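Local structure of transcription factor TAU subunit SFC1 (Schizosaccharomyces pombe, 4BJI) at residues A74-W82 with Y91-R99; G122-G130 with T136-D147. The protein binds boxA promoter DNA of tRNA and similar genes as part of the tauA domain of TFIIIC, here represented by the DNA-binding domain of the subunit. All coordinates share one frame; numbering follows the deposited sequence.

Contact 1 and contact 2 follow each other along the chain and lie on opposite sides of its centre. Their own centres are about 21 Å apart. Their nearest atoms are about 7 Å apart, so they do not touch. Contact 1 is a beta hairpin within the part of the chain that matches the TFIIIC subunit HTH family. Contact 2 is a loop folded onto strand 139-141 and the turn after it. Strand 53-55 links the two regions: it borders the hairpin through Y91, while T55 and V53 hold the side chain of Q141. No DNA or other ligand marks a binding surface at either contact.

Contact 1. Residues A74-W82 with Y91-R99; sequences ALPYLSYLW and YTRFGYDPR
Y91 lays its ring between two leucine methyl groups. L75 CD1 sits over the centre of one face, 3.6 Å from the ring centroid. L81 CD1 covers the opposite face, 3.9 Å from the same centroid. Both are CH-pi contacts. On the other face of the hairpin, T92 CB sits over one face of the Y80 ring, offset toward its rim, a third CH-pi contact. The Y80 side chain takes the position between its backbone N and carbonyl carbon (chi1 63°). This carries the ring along T92, and Y80 OH donates to Y96 O at 2.7 Å, nearly in line with the C=O. With an alanine in place of Y80, Y96 O would probably lose this donor and T92 CB its ring. W82 NE1 reaches T92 OG1 at 3.0 Å, almost in its own ring plane, but the bond is bent (137° at the hydrogen). W82 CH2 lies over one face of the R99 guanidinium, which grips D97 side-on through NE and NH2 and bonds M17 O through NH1. The F94 ring lies flat against the L78-S79 peptide. The backbones pair antiparallel at Y80 and T92, and F94 N bonds L78 O at 3.1 Å. Strand 14-15 flanks strand 79-82, strand 53-55 flanks strand 90-93, and helix 35-50 meets L78 and S79. With the hairpin last, this order is consistent with a winged-helix fold.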
loop_
_atom_site.group_PDB
_atom_site.type_symbol
_atom_site.label_atom_id
_atom_site.label_comp_id
_atom_site.label_asym_id
_atom_site.label_seq_id
_atom_site.Cartn_x
_atom_site.Cartn_y
_atom_site.Cartn_z
ATOM N N ALA A 74 -6.842 -0.767 -17.104
ATOM C CA ALA A 74 -6.283 -2.123 -17.158
ATOM C C ALA A 74 -6.484 -2.882 -15.826
ATOM O O ALA A 74 -6.756 -4.090 -15.829
ATOM C CB ALA A 74 -4.790 -2.050 -17.502
ATOM N N LEU A 75 -6.346 -2.166 -14.710
ATOM C CA LEU A 75 -6.392 -2.817 -13.384
ATOM C C LEU A 75 -7.667 -3.646 -13.170
ATOM O O LEU A 75 -7.593 -4.732 -12.616
ATOM C CB LEU A 75 -6.173 -1.804 -12.258
ATOM C CG LEU A 75 -4.699 -1.416 -12.061
ATOM C CD1 LEU A 75 -4.522 -0.143 -11.301
ATOM C CD2 LEU A 75 -3.919 -2.564 -11.405
ATOM N N PRO A 76 -8.838 -3.153 -13.627
ATOM C CA PRO A 76 -10.071 -3.902 -13.372
ATOM C C PRO A 76 -10.161 -5.251 -14.074
ATOM O O PRO A 76 -11.037 -6.078 -13.784
ATOM C CB PRO A 76 -11.168 -2.938 -13.895
ATOM C CG PRO A 76 -10.607 -1.611 -13.694
ATOM C CD PRO A 76 -9.165 -1.793 -14.112
ATOM N N TYR A 77 -9.244 -5.489 -15.018
ATOM C CA TYR A 77 -9.197 -6.783 -15.671
ATOM C C TYR A 77 -8.489 -7.861 -14.864
ATOM O O TYR A 77 -8.612 -9.044 -15.168
ATOM C CB TYR A 77 -8.517 -6.672 -17.050
ATOM C CG TYR A 77 -9.415 -6.060 -18.106
ATOM C CD1 TYR A 77 -9.474 -4.690 -18.296
ATOM C CD2 TYR A 77 -10.248 -6.863 -18.869
ATOM C CE1 TYR A 77 -10.330 -4.126 -19.248
ATOM C CE2 TYR A 77 -11.101 -6.310 -19.817
ATOM C CZ TYR A 77 -11.128 -4.954 -19.986
ATOM O OH TYR A 77 -11.978 -4.434 -20.952
ATOM N N LEU A 78 -7.761 -7.447 -13.817
ATOM C CA LEU A 78 -6.929 -8.355 -13.038
ATOM C C LEU A 78 -7.111 -8.276 -11.532
ATOM O O LEU A 78 -6.628 -9.151 -10.831
ATOM C CB LEU A 78 -5.451 -8.079 -13.308
ATOM C CG LEU A 78 -4.989 -8.228 -14.744
ATOM C CD1 LEU A 78 -3.558 -7.791 -14.843
ATOM C CD2 LEU A 78 -5.172 -9.659 -15.239
ATOM N N SER A 79 -7.738 -7.221 -11.037
ATOM C CA SER A 79 -7.683 -6.903 -9.616
ATOM C C SER A 79 -8.934 -6.182 -9.153
ATOM O O SER A 79 -9.674 -5.637 -9.982
ATOM C CB SER A 79 -6.445 -6.045 -9.313
ATOM O OG SER A 79 -6.544 -4.750 -9.895
ATOM N N TYR A 80 -9.132 -6.166 -7.836
ATOM C CA TYR A 80 -10.185 -5.397 -7.180
ATOM C C TYR A 80 -9.521 -4.399 -6.219
ATOM O O TYR A 80 -8.334 -4.538 -5.901
ATOM C CB TYR A 80 -11.157 -6.340 -6.437
ATOM C CG TYR A 80 -10.545 -7.145 -5.312
ATOM C CD1 TYR A 80 -9.886 -8.353 -5.546
ATOM C CD2 TYR A 80 -10.603 -6.694 -4.007
ATOM C CE1 TYR A 80 -9.319 -9.087 -4.489
ATOM C CE2 TYR A 80 -10.028 -7.394 -2.966
ATOM C CZ TYR A 80 -9.411 -8.594 -3.198
ATOM O OH TYR A 80 -8.834 -9.260 -2.134
ATOM N N LEU A 81 -10.256 -3.415 -5.732
ATOM C CA LEU A 81 -9.703 -2.292 -4.999
ATOM C C LEU A 81 -10.305 -2.158 -3.609
ATOM O O LEU A 81 -11.526 -2.088 -3.472
ATOM C CB LEU A 81 -9.992 -1.001 -5.769
ATOM C CG LEU A 81 -9.633 0.322 -5.108
ATOM C CD1 LEU A 81 -8.162 0.474 -4.843
ATOM C CD2 LEU A 81 -10.136 1.507 -5.975
ATOM N N TRP A 82 -9.475 -2.133 -2.581
ATOM C CA TRP A 82 -9.958 -1.873 -1.217
ATOM C C TRP A 82 -10.226 -0.394 -1.014
ATOM O O TRP A 82 -9.372 0.435 -1.348
ATOM C CB TRP A 82 -8.904 -2.304 -0.202
ATOM C CG TRP A 82 -8.636 -3.775 -0.221
ATOM C CD1 TRP A 82 -7.687 -4.417 -0.944
ATOM C CD2 TRP A 82 -9.344 -4.802 0.497
ATOM N NE1 TRP A 82 -7.733 -5.768 -0.716
ATOM C CE2 TRP A 82 -8.756 -6.035 0.161
ATOM C CE3 TRP A 82 -10.428 -4.795 1.389
ATOM C CZ2 TRP A 82 -9.225 -7.250 0.672
ATOM C CZ3 TRP A 82 -10.876 -5.988 1.900
ATOM C CH2 TRP A 82 -10.292 -7.202 1.530
ATOM N N TYR A 91 -4.778 -2.360 -4.967
ATOM C CA TYR A 91 -5.371 -3.281 -5.927
ATOM C C TYR A 91 -4.838 -4.659 -5.645
ATOM O O TYR A 91 -3.613 -4.864 -5.548
ATOM C CB TYR A 91 -4.987 -2.850 -7.352
ATOM C CG TYR A 91 -5.563 -1.512 -7.727
ATOM C CD1 TYR A 91 -4.906 -0.335 -7.402
ATOM C CD2 TYR A 91 -6.787 -1.422 -8.374
ATOM C CE1 TYR A 91 -5.456 0.911 -7.687
ATOM C CE2 TYR A 91 -7.329 -0.179 -8.676
ATOM C CZ TYR A 91 -6.640 0.977 -8.330
ATOM O OH TYR A 91 -7.164 2.246 -8.601
ATOM N N THR A 92 -5.743 -5.620 -5.454
ATOM C CA THR A 92 -5.392 -7.009 -5.106
ATOM C C THR A 92 -5.825 -7.936 -6.230
ATOM O O THR A 92 -6.945 -7.832 -6.747
ATOM C CB THR A 92 -6.106 -7.406 -3.808
ATOM O OG1 THR A 92 -5.709 -6.524 -2.736
ATOM C CG2 THR A 92 -5.765 -8.833 -3.433
ATOM N N ARG A 93 -4.956 -8.860 -6.602
ATOM C CA ARG A 93 -5.287 -9.743 -7.695
ATOM C C ARG A 93 -6.512 -10.600 -7.342
ATOM O O ARG A 93 -6.735 -10.988 -6.178
ATOM C CB ARG A 93 -4.073 -10.590 -8.087
ATOM C CG ARG A 93 -3.633 -11.610 -7.071
ATOM C CD ARG A 93 -2.363 -12.397 -7.552
ATOM N NE ARG A 93 -2.115 -13.571 -6.711
ATOM C CZ ARG A 93 -0.933 -13.976 -6.237
ATOM N NH1 ARG A 93 0.236 -13.351 -6.481
ATOM N NH2 ARG A 93 -0.939 -15.062 -5.463
ATOM N N PHE A 94 -7.340 -10.885 -8.340
ATOM C CA PHE A 94 -8.567 -11.650 -8.109
ATOM C C PHE A 94 -8.247 -12.961 -7.385
ATOM O O PHE A 94 -7.242 -13.614 -7.658
ATOM C CB PHE A 94 -9.273 -11.955 -9.430
ATOM C CG PHE A 94 -9.883 -10.732 -10.089
ATOM C CD1 PHE A 94 -10.664 -9.842 -9.377
ATOM C CD2 PHE A 94 -9.693 -10.489 -11.470
ATOM C CE1 PHE A 94 -11.228 -8.714 -9.989
ATOM C CE2 PHE A 94 -10.267 -9.370 -12.087
ATOM C CZ PHE A 94 -11.032 -8.469 -11.339
ATOM N N GLY A 95 -9.110 -13.283 -6.433
ATOM C CA GLY A 95 -9.052 -14.539 -5.710
ATOM C C GLY A 95 -8.105 -14.560 -4.530
ATOM O O GLY A 95 -8.175 -15.501 -3.742
ATOM N N TYR A 96 -7.239 -13.560 -4.394
ATOM C CA TYR A 96 -6.312 -13.516 -3.262
ATOM C C TYR A 96 -6.981 -12.717 -2.138
ATOM O O TYR A 96 -7.400 -11.576 -2.359
ATOM C CB TYR A 96 -4.999 -12.845 -3.650
ATOM C CG TYR A 96 -3.990 -12.782 -2.520
ATOM C CD1 TYR A 96 -3.275 -13.908 -2.150
ATOM C CD2 TYR A 96 -3.741 -11.621 -1.827
ATOM C CE1 TYR A 96 -2.354 -13.863 -1.104
ATOM C CE2 TYR A 96 -2.837 -11.566 -0.813
ATOM C CZ TYR A 96 -2.156 -12.687 -0.441
ATOM O OH TYR A 96 -1.246 -12.605 0.590
ATOM N N ASP A 97 -7.119 -13.324 -0.957
ATOM C CA ASP A 97 -7.724 -12.668 0.211
ATOM C C ASP A 97 -6.641 -12.423 1.255
ATOM O O ASP A 97 -6.233 -13.336 1.972
ATOM C CB ASP A 97 -8.840 -13.533 0.803
ATOM C CG ASP A 97 -9.647 -12.804 1.852
ATOM O OD1 ASP A 97 -9.186 -11.762 2.366
ATOM O OD2 ASP A 97 -10.781 -13.266 2.129
ATOM N N PRO A 98 -6.161 -11.179 1.361
ATOM C CA PRO A 98 -5.063 -10.881 2.291
ATOM C C PRO A 98 -5.491 -10.979 3.735
ATOM O O PRO A 98 -4.630 -10.986 4.641
ATOM C CB PRO A 98 -4.669 -9.455 1.913
ATOM C CG PRO A 98 -5.964 -8.834 1.350
ATOM C CD PRO A 98 -6.598 -10.005 0.576
ATOM N N ARG A 99 -6.797 -11.101 3.992
ATOM C CA ARG A 99 -7.258 -11.272 5.363
ATOM C C ARG A 99 -7.070 -12.710 5.806
ATOM O O ARG A 99 -7.184 -13.037 7.013
ATOM C CB ARG A 99 -8.763 -10.945 5.477
ATOM C CG ARG A 99 -9.125 -9.581 4.994
ATOM C CD ARG A 99 -10.634 -9.420 4.872
ATOM N NE ARG A 99 -11.188 -10.356 3.901
ATOM C CZ ARG A 99 -12.487 -10.483 3.678
ATOM N NH1 ARG A 99 -13.352 -9.699 4.332
ATOM N NH2 ARG A 99 -12.907 -11.385 2.800
#

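Contact 2. Residues G122-G130 with T136-D147; sequences GTKTHVFDG and TNRVYQVCDIVD
F128 turns the edge of its ring to the face of Y140. The planes stand at 86° and the centroids are 5.2 Å apart, a T-shaped pair. F128 CG is anti to the backbone N (chi1 -168°), which sets CD2 over the centre of the Y140 ring. N137 ND2 lies above the opposite face of Y140, near the rim. The D147 carboxylate runs beside F128, nearly coplanar with its ring, and OD2 meets the ring edge at CE1. H126 and D144 cross at about a right angle, with H126 CD2 3.4 Å from D144 OD2. V127 CG1 packs on V146 CG2 at 3.6 Å. F128 N donates to D144 O at 3.0 Å, and F128 O accepts from both V146 N and D147 N. The loop that follows strand 109-111 thus folds back along strand 139-141 and the turn after it, shaped by ST turns at T123 and T125. M182 and L186 of helix 172-189 touch F128. One water joins H126 O, Q141 N and D144 OD2, and another joins V127 O and Y140 OH. T123 O, H126 O, V127 O and F128 O are met by N-H groups, the T136 hydroxyl or waters. D144 OD2 pairs with R51; D147 OD2 pairs with K185 and its OD1 bonds T149. The two basic partners probably keep both carboxylates ionised.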
loop_
_atom_site.group_PDB
_atom_site.type_symbol
_atom_site.label_atom_id
_atom_site.label_comp_id
_atom_site.label_asym_id
_atom_site.label_seq_id
_atom_site.Cartn_x
_atom_site.Cartn_y
_atom_site.Cartn_z
ATOM N N GLY A 122 8.557 17.401 -6.301
ATOM C CA GLY A 122 8.910 16.404 -5.307
ATOM C C GLY A 122 9.043 15.022 -5.914
ATOM O O GLY A 122 8.691 14.820 -7.077
ATOM N N THR A 123 9.545 14.067 -5.134
ATOM C CA THR A 123 9.715 12.700 -5.625
ATOM C C THR A 123 8.387 11.958 -5.640
ATOM O O THR A 123 7.526 12.169 -4.775
ATOM C CB THR A 123 10.725 11.887 -4.785
ATOM O OG1 THR A 123 10.766 10.535 -5.267
ATOM C CG2 THR A 123 10.338 11.889 -3.303
ATOM N N LYS A 124 8.230 11.100 -6.646
ATOM C CA LYS A 124 7.019 10.315 -6.830
ATOM C C LYS A 124 7.198 8.921 -6.260
ATOM O O LYS A 124 6.381 8.051 -6.494
ATOM C CB LYS A 124 6.704 10.160 -8.324
ATOM C CG LYS A 124 6.144 11.379 -9.032
ATOM C CD LYS A 124 5.862 11.019 -10.491
ATOM C CE LYS A 124 5.506 12.228 -11.348
ATOM N NZ LYS A 124 5.824 11.995 -12.792
ATOM N N THR A 125 8.277 8.698 -5.534
ATOM C CA THR A 125 8.583 7.356 -5.091
ATOM C C THR A 125 7.492 6.779 -4.147
ATOM O O THR A 125 6.844 7.461 -3.313
ATOM C CB THR A 125 9.959 7.281 -4.397
ATOM O OG1 THR A 125 10.282 5.920 -4.148
ATOM C CG2 THR A 125 9.974 8.035 -3.067
ATOM N N HIS A 126 7.327 5.477 -4.273
ATOM C CA HIS A 126 6.487 4.686 -3.369
ATOM C C HIS A 126 7.272 4.193 -2.134
ATOM O O HIS A 126 6.704 3.632 -1.213
ATOM C CB HIS A 126 5.951 3.484 -4.136
ATOM C CG HIS A 126 7.031 2.615 -4.702
ATOM N ND1 HIS A 126 7.881 3.043 -5.704
ATOM C CD2 HIS A 126 7.424 1.361 -4.389
ATOM C CE1 HIS A 126 8.756 2.090 -5.971
ATOM N NE2 HIS A 126 8.485 1.049 -5.202
ATOM N N VAL A 127 8.583 4.425 -2.125
ATOM C CA VAL A 127 9.456 3.941 -1.048
ATOM C C VAL A 127 9.470 4.943 0.082
ATOM O O VAL A 127 9.529 6.156 -0.150
ATOM C CB VAL A 127 10.886 3.755 -1.612
ATOM C CG1 VAL A 127 11.875 3.388 -0.539
ATOM C CG2 VAL A 127 10.898 2.711 -2.698
ATOM N N PHE A 128 9.450 4.433 1.314
ATOM C CA PHE A 128 9.593 5.256 2.504
ATOM C C PHE A 128 10.983 5.033 3.067
ATOM O O PHE A 128 11.241 3.970 3.658
ATOM C CB PHE A 128 8.543 4.910 3.574
ATOM C CG PHE A 128 8.473 5.935 4.687
ATOM C CD1 PHE A 128 9.405 5.961 5.713
ATOM C CD2 PHE A 128 7.462 6.896 4.678
ATOM C CE1 PHE A 128 9.339 6.922 6.665
ATOM C CE2 PHE A 128 7.392 7.841 5.655
ATOM C CZ PHE A 128 8.332 7.835 6.650
ATOM N N ASP A 129 11.868 6.009 2.867
ATOM C CA ASP A 129 13.269 5.884 3.347
ATOM C C ASP A 129 13.576 6.770 4.549
ATOM O O ASP A 129 14.655 6.665 5.149
ATOM C CB ASP A 129 14.294 6.077 2.224
ATOM C CG ASP A 129 14.331 7.486 1.693
ATOM O OD1 ASP A 129 13.578 8.355 2.187
ATOM O OD2 ASP A 129 15.109 7.684 0.700
ATOM N N GLY A 130 12.647 7.638 4.916
ATOM C CA GLY A 130 12.868 8.533 6.044
ATOM C C GLY A 130 13.730 9.720 5.775
ATOM O O GLY A 130 14.024 10.478 6.715
ATOM N N THR A 136 5.660 13.129 -2.499
ATOM C CA THR A 136 4.297 13.422 -2.905
ATOM C C THR A 136 3.335 12.268 -2.588
ATOM O O THR A 136 2.124 12.449 -2.568
ATOM C CB THR A 136 4.220 13.675 -4.414
ATOM O OG1 THR A 136 4.550 12.471 -5.124
ATOM C CG2 THR A 136 5.172 14.798 -4.830
ATOM N N ASN A 137 3.867 11.089 -2.297
ATOM C CA ASN A 137 3.039 9.938 -1.997
ATOM C C ASN A 137 2.469 10.028 -0.596
ATOM O O ASN A 137 3.158 10.478 0.328
ATOM C CB ASN A 137 3.919 8.699 -2.095
ATOM C CG ASN A 137 3.142 7.436 -2.036
ATOM O OD1 ASN A 137 1.998 7.364 -2.538
ATOM N ND2 ASN A 137 3.731 6.422 -1.406
ATOM N N ARG A 138 1.221 9.587 -0.430
ATOM C CA ARG A 138 0.640 9.596 0.911
ATOM C C ARG A 138 0.161 8.230 1.361
ATOM O O ARG A 138 -0.379 8.113 2.446
ATOM C CB ARG A 138 -0.508 10.597 1.014
ATOM C CG ARG A 138 -0.048 12.068 0.850
ATOM C CD ARG A 138 0.739 12.578 2.088
ATOM N NE ARG A 138 1.141 13.982 1.935
ATOM C CZ ARG A 138 2.289 14.379 1.393
ATOM N NH1 ARG A 138 3.166 13.481 0.953
ATOM N NH2 ARG A 138 2.558 15.673 1.280
ATOM N N VAL A 139 0.336 7.205 0.533
ATOM C CA VAL A 139 -0.026 5.839 0.923
ATOM C C VAL A 139 1.193 4.950 0.698
ATOM O O VAL A 139 1.688 4.861 -0.413
ATOM C CB VAL A 139 -1.217 5.257 0.134
ATOM C CG1 VAL A 139 -1.566 3.876 0.644
ATOM C CG2 VAL A 139 -2.421 6.173 0.220
ATOM N N TYR A 140 1.706 4.352 1.774
ATOM C CA TYR A 140 2.915 3.526 1.723
ATOM C C TYR A 140 2.578 2.112 2.119
ATOM O O TYR A 140 1.941 1.884 3.151
ATOM C CB TYR A 140 3.988 4.071 2.661
ATOM C CG TYR A 140 4.517 5.411 2.222
ATOM C CD1 TYR A 140 3.921 6.580 2.651
ATOM C CD2 TYR A 140 5.590 5.494 1.376
ATOM C CE1 TYR A 140 4.397 7.810 2.246
ATOM C CE2 TYR A 140 6.073 6.722 0.970
ATOM C CZ TYR A 140 5.477 7.859 1.417
ATOM O OH TYR A 140 5.986 9.102 0.982
ATOM N N GLN A 141 3.077 1.163 1.351
ATOM C CA GLN A 141 2.959 -0.236 1.721
ATOM C C GLN A 141 4.151 -0.691 2.562
ATOM O O GLN A 141 5.277 -0.235 2.357
ATOM C CB GLN A 141 2.832 -1.120 0.506
ATOM C CG GLN A 141 1.455 -0.978 -0.155
ATOM C CD GLN A 141 1.335 -1.919 -1.323
ATOM O OE1 GLN A 141 1.673 -1.540 -2.455
ATOM N NE2 GLN A 141 0.903 -3.131 -1.091
ATOM N N VAL A 142 3.905 -1.601 3.498
ATOM C CA VAL A 142 4.954 -2.032 4.418
ATOM C C VAL A 142 6.226 -2.523 3.728
ATOM O O VAL A 142 7.335 -2.169 4.140
ATOM C CB VAL A 142 4.391 -3.102 5.351
ATOM C CG1 VAL A 142 5.521 -3.846 6.105
ATOM C CG2 VAL A 142 3.361 -2.468 6.310
ATOM N N CYS A 143 6.076 -3.326 2.697
ATOM C CA CYS A 143 7.217 -3.881 1.980
ATOM C C CYS A 143 8.089 -2.823 1.323
ATOM O O CYS A 143 9.233 -3.132 0.936
ATOM C CB CYS A 143 6.741 -4.909 0.957
ATOM S SG CYS A 143 5.550 -4.272 -0.271
ATOM N N ASP A 144 7.555 -1.609 1.171
ATOM C CA ASP A 144 8.278 -0.508 0.545
ATOM C C ASP A 144 8.880 0.441 1.599
ATOM O O ASP A 144 9.447 1.474 1.219
ATOM C CB ASP A 144 7.369 0.258 -0.394
ATOM C CG ASP A 144 6.800 -0.602 -1.508
ATOM O OD1 ASP A 144 7.493 -1.534 -1.948
ATOM O OD2 ASP A 144 5.669 -0.301 -1.935
ATOM N N ILE A 145 8.802 0.072 2.875
ATOM C CA ILE A 145 9.414 0.865 3.941
ATOM C C ILE A 145 10.841 0.359 4.139
ATOM O O ILE A 145 11.073 -0.740 4.685
ATOM C CB ILE A 145 8.621 0.766 5.247
ATOM C CG1 ILE A 145 7.209 1.265 5.047
ATOM C CG2 ILE A 145 9.371 1.559 6.340
ATOM C CD1 ILE A 145 6.366 1.030 6.252
ATOM N N VAL A 146 11.811 1.142 3.678
ATOM C CA VAL A 146 13.210 0.724 3.791
ATOM C C VAL A 146 13.932 1.447 4.929
ATOM O O VAL A 146 15.057 1.072 5.336
ATOM C CB VAL A 146 14.014 0.942 2.477
ATOM C CG1 VAL A 146 13.374 0.129 1.341
ATOM C CG2 VAL A 146 14.142 2.415 2.114
ATOM N N ASP A 147 13.319 2.496 5.469
ATOM C CA ASP A 147 13.901 3.261 6.582
ATOM C C ASP A 147 14.373 2.287 7.658
ATOM O O ASP A 147 13.554 1.520 8.178
ATOM C CB ASP A 147 12.838 4.187 7.145
ATOM C CG ASP A 147 13.323 5.081 8.269
ATOM O OD1 ASP A 147 14.198 4.641 9.036
ATOM O OD2 ASP A 147 12.805 6.196 8.402
HETATM O O HOH W 1 6.786 10.139 -2.560
HETATM O O HOH W 2 4.584 1.928 -1.050
HETATM O O HOH W 3 8.642 8.955 0.020
#